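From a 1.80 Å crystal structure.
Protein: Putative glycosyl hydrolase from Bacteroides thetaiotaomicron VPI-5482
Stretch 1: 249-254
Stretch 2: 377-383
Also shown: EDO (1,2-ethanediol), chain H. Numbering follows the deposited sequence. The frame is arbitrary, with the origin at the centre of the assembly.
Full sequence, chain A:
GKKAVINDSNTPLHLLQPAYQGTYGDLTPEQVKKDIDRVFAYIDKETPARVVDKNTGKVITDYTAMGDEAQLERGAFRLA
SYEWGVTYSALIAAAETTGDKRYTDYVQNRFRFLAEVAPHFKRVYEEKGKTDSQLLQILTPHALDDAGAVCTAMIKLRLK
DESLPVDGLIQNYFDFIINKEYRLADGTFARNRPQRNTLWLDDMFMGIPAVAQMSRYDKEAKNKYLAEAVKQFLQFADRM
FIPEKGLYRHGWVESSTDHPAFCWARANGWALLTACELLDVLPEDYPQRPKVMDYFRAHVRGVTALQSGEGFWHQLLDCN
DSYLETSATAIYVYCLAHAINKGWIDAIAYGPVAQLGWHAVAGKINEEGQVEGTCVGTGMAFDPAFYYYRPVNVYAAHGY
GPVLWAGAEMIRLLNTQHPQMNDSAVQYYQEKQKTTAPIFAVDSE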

# COMPACT_ATOMS: atom_id res chain seq x y z
N ARG A 249 -10.49 -11.68 6.99
CA ARG A 249 -10.77 -10.74 8.08
C ARG A 249 -10.67 -11.46 9.45
O ARG A 249 -11.02 -12.62 9.58
CB ARG A 249 -12.12 -10.07 7.90
CG ARG A 249 -13.23 -10.92 7.52
CD ARG A 249 -14.59 -10.18 7.50
NE ARG A 249 -14.73 -9.27 6.38
CZ ARG A 249 -14.96 -9.57 5.11
NH1 ARG A 249 -15.02 -10.79 4.64
NH2 ARG A 249 -15.07 -8.60 4.25
N HIS A 250 -10.23 -10.75 10.48
CA HIS A 250 -10.15 -11.34 11.83
C HIS A 250 -11.53 -11.63 12.42
O HIS A 250 -11.71 -12.61 13.12
CB HIS A 250 -9.38 -10.41 12.79
CG HIS A 250 -9.13 -11.01 14.13
ND1 HIS A 250 -8.93 -10.24 15.27
CD2 HIS A 250 -9.04 -12.30 14.52
CE1 HIS A 250 -8.72 -11.05 16.30
NE2 HIS A 250 -8.78 -12.30 15.88
N GLY A 251 -12.50 -10.76 12.12
CA GLY A 251 -13.81 -10.93 12.71
C GLY A 251 -14.96 -10.69 11.79
O GLY A 251 -14.87 -10.01 10.74
N TRP A 252 -16.09 -11.22 12.20
CA TRP A 252 -17.35 -11.11 11.44
C TRP A 252 -18.51 -11.16 12.41
O TRP A 252 -18.74 -12.18 13.03
CB TRP A 252 -17.46 -12.29 10.46
CG TRP A 252 -18.61 -12.24 9.50
CD1 TRP A 252 -18.62 -11.67 8.24
CD2 TRP A 252 -19.91 -12.84 9.68
NE1 TRP A 252 -19.84 -11.86 7.66
CE2 TRP A 252 -20.64 -12.59 8.52
CE3 TRP A 252 -20.50 -13.58 10.72
CZ2 TRP A 252 -21.94 -13.06 8.35
CZ3 TRP A 252 -21.78 -14.05 10.54
CH2 TRP A 252 -22.49 -13.76 9.39
N VAL A 253 -19.25 -10.06 12.50
CA VAL A 253 -20.42 -9.97 13.37
C VAL A 253 -21.68 -10.11 12.53
O VAL A 253 -21.94 -9.33 11.61
CB VAL A 253 -20.45 -8.63 14.16
CG1 VAL A 253 -21.73 -8.52 15.02
CG2 VAL A 253 -19.16 -8.56 15.07
N GLU A 254 -22.50 -11.08 12.88
CA GLU A 254 -23.63 -11.44 12.00
C GLU A 254 -24.57 -10.29 11.76
O GLU A 254 -25.03 -10.12 10.64
CB GLU A 254 -24.37 -12.61 12.58
CG GLU A 254 -25.53 -13.17 11.73
CD GLU A 254 -26.19 -14.31 12.47
OE1 GLU A 254 -26.90 -14.04 13.47
OE2 GLU A 254 -25.97 -15.48 12.05
N GLY A 377 -1.61 -11.89 23.67
CA GLY A 377 -3.00 -12.32 23.45
C GLY A 377 -3.79 -11.11 22.99
O GLY A 377 -3.64 -10.03 23.57
N THR A 378 -4.61 -11.29 21.96
CA THR A 378 -5.27 -10.16 21.23
C THR A 378 -6.69 -10.57 20.80
O THR A 378 -6.88 -11.62 20.15
CB THR A 378 -4.42 -9.77 20.01
OG1 THR A 378 -3.21 -9.17 20.48
CG2 THR A 378 -5.17 -8.79 19.07
N GLY A 379 -7.67 -9.77 21.21
CA GLY A 379 -9.06 -9.97 20.88
C GLY A 379 -9.43 -9.23 19.59
O GLY A 379 -8.58 -8.96 18.74
N MSE A 380 -10.71 -8.88 19.47
CA MSE A 380 -11.27 -8.32 18.23
C MSE A 380 -11.58 -6.86 18.35
O MSE A 380 -12.20 -6.42 19.31
CB MSE A 380 -12.56 -9.06 17.89
CG MSE A 380 -13.18 -8.66 16.53
SE MSE A 380 -14.78 -9.61 16.16
CE MSE A 380 -13.91 -11.42 16.11
N ALA A 381 -11.17 -6.08 17.36
CA ALA A 381 -11.48 -4.67 17.34
C ALA A 381 -12.09 -4.30 15.96
O ALA A 381 -11.93 -5.05 14.96
CB ALA A 381 -10.20 -3.81 17.58
N PHE A 382 -12.70 -3.12 15.92
CA PHE A 382 -13.13 -2.52 14.69
C PHE A 382 -12.47 -1.15 14.44
O PHE A 382 -13.03 -0.26 13.83
CB PHE A 382 -14.66 -2.47 14.64
CG PHE A 382 -15.24 -3.83 14.50
CD1 PHE A 382 -15.06 -4.53 13.32
CD2 PHE A 382 -15.85 -4.44 15.55
CE1 PHE A 382 -15.49 -5.83 13.20
CE2 PHE A 382 -16.28 -5.71 15.42
CZ PHE A 382 -16.13 -6.39 14.25
N ASP A 383 -11.25 -1.02 14.93
CA ASP A 383 -10.42 0.16 14.62
C ASP A 383 -8.99 -0.32 14.49
O ASP A 383 -8.63 -1.34 15.07
CB ASP A 383 -10.55 1.27 15.68
CG ASP A 383 -9.85 0.94 16.98
OD1 ASP A 383 -8.59 1.00 17.00
OD2 ASP A 383 -10.57 0.69 17.99
C1 EDO H . -13.14 -5.66 1.92
O1 EDO H . -14.29 -6.32 1.36
C2 EDO H . -13.09 -5.79 3.44
O2 EDO H . -14.34 -5.64 4.12

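This is a small packing contact without hydrogen bonds, in which one face of a short strand rests against an irregular loop and burial of side chains, rather than backbone pairing, does the work. The touching parts run at 53° to each other, and even at their nearest pair, Gly251 and Met380, the two CA atoms lie 6.6 Å apart. About 270 Å² is buried, counting both sides.

The strand, residues 251-253, shows the usual alternation: Val253 directs its CB toward the loop, whereas Trp252 directs its own away and adds little. Gly251 occupies a place with no room for a side chain. Met380, present as selenomethionine, leaves its backbone sideways, but its extended chain, with chi1 and chi2 both t, carries its end to the strand, and its CE lies 3.4 Å from Gly251 CA. A CB on Gly251 would sit about 2.4 Å from Met380 SE, a clash, so the absence of a side chain makes room for the selenium and its methyl group. A long, unbranched, apolar side chain is well suited to filling such a space.

Further along, Val253 CG2 meets Phe382 CZ at 3.8 Å, a van der Waals contact between a branched aliphatic group and the tip of an aromatic ring, both buried.

His250 supplies the polar part. Its ring points its edge at the loop backbone, with CE1 3.2 Å from Gly379 O. This CE1 carbon is polarised by its two flanking nitrogens, so its approach to a carbonyl oxygen is electrostatically reasonable, although it does not replace a conventional hydrogen bond: Gly379 O is buried without a partner. Both ring nitrogens are hydrogen-bonded elsewhere in the structure.

Arg249 does not reach the loop; its NH2 instead donates a hydrogen bond to O2 of the ethanediol, at 3.1 Å.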